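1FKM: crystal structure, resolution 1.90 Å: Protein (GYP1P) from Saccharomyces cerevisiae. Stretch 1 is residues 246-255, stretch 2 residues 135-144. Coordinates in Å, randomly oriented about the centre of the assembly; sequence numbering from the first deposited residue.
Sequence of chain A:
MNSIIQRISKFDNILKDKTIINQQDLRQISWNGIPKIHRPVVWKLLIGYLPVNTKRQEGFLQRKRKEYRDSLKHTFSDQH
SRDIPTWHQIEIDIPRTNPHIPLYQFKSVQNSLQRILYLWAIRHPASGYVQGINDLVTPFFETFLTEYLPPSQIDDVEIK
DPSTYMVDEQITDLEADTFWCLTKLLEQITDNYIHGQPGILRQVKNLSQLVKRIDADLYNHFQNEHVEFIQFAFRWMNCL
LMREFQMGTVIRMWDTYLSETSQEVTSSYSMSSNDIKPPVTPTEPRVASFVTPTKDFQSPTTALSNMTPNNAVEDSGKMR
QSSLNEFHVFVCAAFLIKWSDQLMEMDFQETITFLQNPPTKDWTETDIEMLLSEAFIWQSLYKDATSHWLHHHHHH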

# COMPACT_ATOMS: atom_id res chain seq x y z
N GLN A 246 4.96 8.35 7.61
CA GLN A 246 5.95 7.40 8.10
C GLN A 246 5.36 6.02 7.81
O GLN A 246 4.14 5.87 7.77
CB GLN A 246 6.15 7.56 9.61
CG GLN A 246 6.71 8.91 10.03
CD GLN A 246 8.06 9.18 9.41
OE1 GLN A 246 8.99 8.38 9.55
NE2 GLN A 246 8.18 10.30 8.72
N MSE A 247 6.21 5.02 7.61
CA MSE A 247 5.72 3.67 7.32
C MSE A 247 4.73 3.12 8.34
O MSE A 247 3.79 2.42 7.98
CB MSE A 247 6.88 2.69 7.16
CG MSE A 247 7.13 2.29 5.72
SE MSE A 247 5.73 1.18 4.96
CE MSE A 247 6.86 -0.17 4.16
N GLY A 248 4.95 3.41 9.62
CA GLY A 248 4.03 2.92 10.64
C GLY A 248 2.63 3.47 10.39
O GLY A 248 1.62 2.78 10.58
N THR A 249 2.57 4.73 9.96
CA THR A 249 1.28 5.35 9.69
C THR A 249 0.67 4.74 8.43
O THR A 249 -0.54 4.52 8.37
CB THR A 249 1.44 6.86 9.47
OG1 THR A 249 2.01 7.45 10.64
CG2 THR A 249 0.08 7.50 9.18
N VAL A 250 1.51 4.47 7.44
CA VAL A 250 1.03 3.87 6.19
C VAL A 250 0.43 2.49 6.48
O VAL A 250 -0.66 2.17 5.99
CB VAL A 250 2.19 3.73 5.17
CG1 VAL A 250 1.74 2.90 3.97
CG2 VAL A 250 2.64 5.11 4.70
N ILE A 251 1.13 1.68 7.27
CA ILE A 251 0.64 0.35 7.61
C ILE A 251 -0.74 0.41 8.27
O ILE A 251 -1.65 -0.33 7.90
CB ILE A 251 1.63 -0.38 8.57
CG1 ILE A 251 2.99 -0.55 7.89
CG2 ILE A 251 1.07 -1.74 8.97
CD1 ILE A 251 2.93 -1.28 6.57
N ARG A 252 -0.89 1.31 9.24
CA ARG A 252 -2.16 1.46 9.93
C ARG A 252 -3.26 1.91 8.96
O ARG A 252 -4.38 1.42 9.02
CB ARG A 252 -2.03 2.47 11.07
CG ARG A 252 -3.36 2.86 11.71
CD ARG A 252 -4.09 1.68 12.33
NE ARG A 252 -5.38 2.12 12.86
CZ ARG A 252 -6.46 2.32 12.12
NH1 ARG A 252 -6.42 2.10 10.80
NH2 ARG A 252 -7.57 2.78 12.67
N MSE A 253 -2.92 2.82 8.06
CA MSE A 253 -3.89 3.30 7.07
C MSE A 253 -4.38 2.15 6.21
O MSE A 253 -5.57 2.07 5.87
CB MSE A 253 -3.24 4.33 6.14
CG MSE A 253 -2.89 5.65 6.76
SE MSE A 253 -2.04 6.78 5.45
CE MSE A 253 -3.50 6.87 4.17
N TRP A 254 -3.46 1.27 5.82
CA TRP A 254 -3.84 0.14 4.98
C TRP A 254 -4.82 -0.83 5.63
O TRP A 254 -5.57 -1.50 4.93
CB TRP A 254 -2.58 -0.59 4.47
CG TRP A 254 -1.95 0.15 3.31
CD1 TRP A 254 -1.91 1.51 3.14
CD2 TRP A 254 -1.28 -0.42 2.18
NE1 TRP A 254 -1.25 1.82 1.97
CE2 TRP A 254 -0.85 0.66 1.37
CE3 TRP A 254 -0.99 -1.73 1.78
CZ2 TRP A 254 -0.15 0.46 0.17
CZ3 TRP A 254 -0.29 -1.93 0.59
CH2 TRP A 254 0.12 -0.84 -0.20
N ASP A 255 -4.84 -0.90 6.96
CA ASP A 255 -5.81 -1.78 7.64
C ASP A 255 -7.19 -1.30 7.20
O ASP A 255 -8.08 -2.10 6.89
CB ASP A 255 -5.77 -1.64 9.17
CG ASP A 255 -4.48 -2.12 9.80
OD1 ASP A 255 -3.72 -2.90 9.18
OD2 ASP A 255 -4.23 -1.72 10.97
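Stretch 2 (135-144) DLVTPFFETF

Stretch 2 is a kinked helix that crosses the helix of stretch 1 almost at a right angle, in a largely apolar contact centred on Pro139 and without hydrogen bonds between the two. Residues 135-144 form part of a longer, kinked helix. The kink lies where N of Thr138 and N of Pro139 make no bond to the turn before. Proline has no amide hydrogen to give, so the break at Pro139 is expected. Thr138 N bonds instead to Asp135 O (3.1 Å), and Thr138 OG1 donates to the same oxygen, Asp135 O (2.7 Å). The regular pattern resumes with Phe141 N to Val137 O (3.1 Å).

The helix axes cross at -86° and approach to 10.4 Å. The closest CA atoms are Ile251 CA and Pro139 CA, 6.3 Å apart. Pro139 points toward stretch 1 and sits as a knob among Met247, Val250, Ile251 and Trp254. Pro139 CG lies 4.1 Å from Met247 SE and 4.0 Å from Val250 CG1. Pro139 CB lies 3.8 Å from Ile251 CD1. Pro139 CB also stands over the face of the Trp254 six-membered ring, 3.8 Å from the centroid, in a CH-pi contact.

Trp254 has further neighbours. Its edge meets the face of Phe140, with ring planes at 70° and Trp254 CZ3 3.5 Å from Phe140 CE2. Trp254 CZ2 packs on Leu136 CD2 at 4.1 Å.

Met247 is selenomethionine. Met247 CE reaches Thr138 OG1 at 3.5 Å and Glu142 OE1 at 3.1 Å; both oxygens have hydrogen-bond partners elsewhere in the structure. Ile251 CD1 also touches Thr143 OG1 at 3.5 Å. Thr143 OG1 donates to Pro139 O (2.8 Å), within its own helix. Val137 points away from stretch 1 and takes no part. The contact buries 441 Å², both sides summed.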

# COMPACT_ATOMS: atom_id res chain seq x y z
N ASP A 135 7.13 1.44 -4.56
CA ASP A 135 6.73 1.91 -3.24
C ASP A 135 5.58 1.05 -2.72
O ASP A 135 5.59 0.61 -1.57
CB ASP A 135 6.27 3.37 -3.30
CG ASP A 135 7.39 4.32 -3.67
OD1 ASP A 135 8.39 4.38 -2.93
OD2 ASP A 135 7.25 5.01 -4.70
N LEU A 136 4.58 0.83 -3.57
CA LEU A 136 3.39 0.07 -3.19
C LEU A 136 3.62 -1.35 -2.71
O LEU A 136 2.83 -1.88 -1.93
CB LEU A 136 2.37 0.04 -4.34
CG LEU A 136 1.74 1.38 -4.70
CD1 LEU A 136 0.71 1.17 -5.80
CD2 LEU A 136 1.09 1.99 -3.47
N VAL A 137 4.68 -1.99 -3.19
CA VAL A 137 4.96 -3.36 -2.80
C VAL A 137 5.51 -3.46 -1.37
O VAL A 137 5.30 -4.48 -0.70
CB VAL A 137 5.99 -4.02 -3.77
CG1 VAL A 137 7.37 -3.40 -3.59
CG2 VAL A 137 6.04 -5.53 -3.53
N THR A 138 6.16 -2.40 -0.88
CA THR A 138 6.79 -2.46 0.44
C THR A 138 5.94 -2.66 1.69
O THR A 138 6.36 -3.40 2.60
CB THR A 138 7.78 -1.25 0.64
OG1 THR A 138 7.07 -0.01 0.62
CG2 THR A 138 8.80 -1.25 -0.50
N PRO A 139 4.74 -2.04 1.78
CA PRO A 139 3.94 -2.27 2.99
C PRO A 139 3.55 -3.75 3.12
O PRO A 139 3.48 -4.29 4.22
CB PRO A 139 2.72 -1.37 2.78
CG PRO A 139 3.29 -0.23 1.97
CD PRO A 139 4.16 -0.96 0.96
N PHE A 140 3.30 -4.39 1.98
CA PHE A 140 2.95 -5.81 1.95
C PHE A 140 4.16 -6.63 2.36
O PHE A 140 4.07 -7.51 3.22
CB PHE A 140 2.55 -6.26 0.54
CG PHE A 140 1.15 -5.87 0.15
CD1 PHE A 140 0.07 -6.20 0.95
CD2 PHE A 140 0.92 -5.18 -1.04
CE1 PHE A 140 -1.23 -5.86 0.58
CE2 PHE A 140 -0.37 -4.84 -1.42
CZ PHE A 140 -1.45 -5.18 -0.62
N PHE A 141 5.29 -6.35 1.72
CA PHE A 141 6.54 -7.08 1.98
C PHE A 141 6.90 -7.03 3.45
O PHE A 141 7.13 -8.06 4.07
CB PHE A 141 7.70 -6.48 1.15
CG PHE A 141 8.99 -7.25 1.28
CD1 PHE A 141 9.16 -8.46 0.62
CD2 PHE A 141 10.00 -6.79 2.11
CE1 PHE A 141 10.34 -9.20 0.77
CE2 PHE A 141 11.18 -7.52 2.28
CZ PHE A 141 11.35 -8.73 1.61
N GLU A 142 6.96 -5.82 3.99
CA GLU A 142 7.32 -5.60 5.38
C GLU A 142 6.34 -6.24 6.36
O GLU A 142 6.75 -6.88 7.32
CB GLU A 142 7.43 -4.09 5.63
CG GLU A 142 7.73 -3.70 7.04
CD GLU A 142 8.13 -2.24 7.16
OE1 GLU A 142 8.69 -1.69 6.18
OE2 GLU A 142 7.89 -1.66 8.23
N THR A 143 5.04 -6.07 6.12
CA THR A 143 4.03 -6.66 7.00
C THR A 143 4.06 -8.20 6.95
O THR A 143 3.98 -8.87 7.99
CB THR A 143 2.62 -6.17 6.62
OG1 THR A 143 2.57 -4.75 6.79
CG2 THR A 143 1.56 -6.82 7.49
N PHE A 144 4.19 -8.76 5.76
CA PHE A 144 4.23 -10.22 5.64
C PHE A 144 5.51 -10.78 6.28
O PHE A 144 5.53 -11.92 6.74
CB PHE A 144 4.13 -10.63 4.18
CG PHE A 144 2.79 -10.32 3.57
CD1 PHE A 144 1.74 -9.88 4.37
CD2 PHE A 144 2.58 -10.48 2.20
CE1 PHE A 144 0.49 -9.58 3.81
CE2 PHE A 144 1.34 -10.19 1.64
CZ PHE A 144 0.30 -9.74 2.44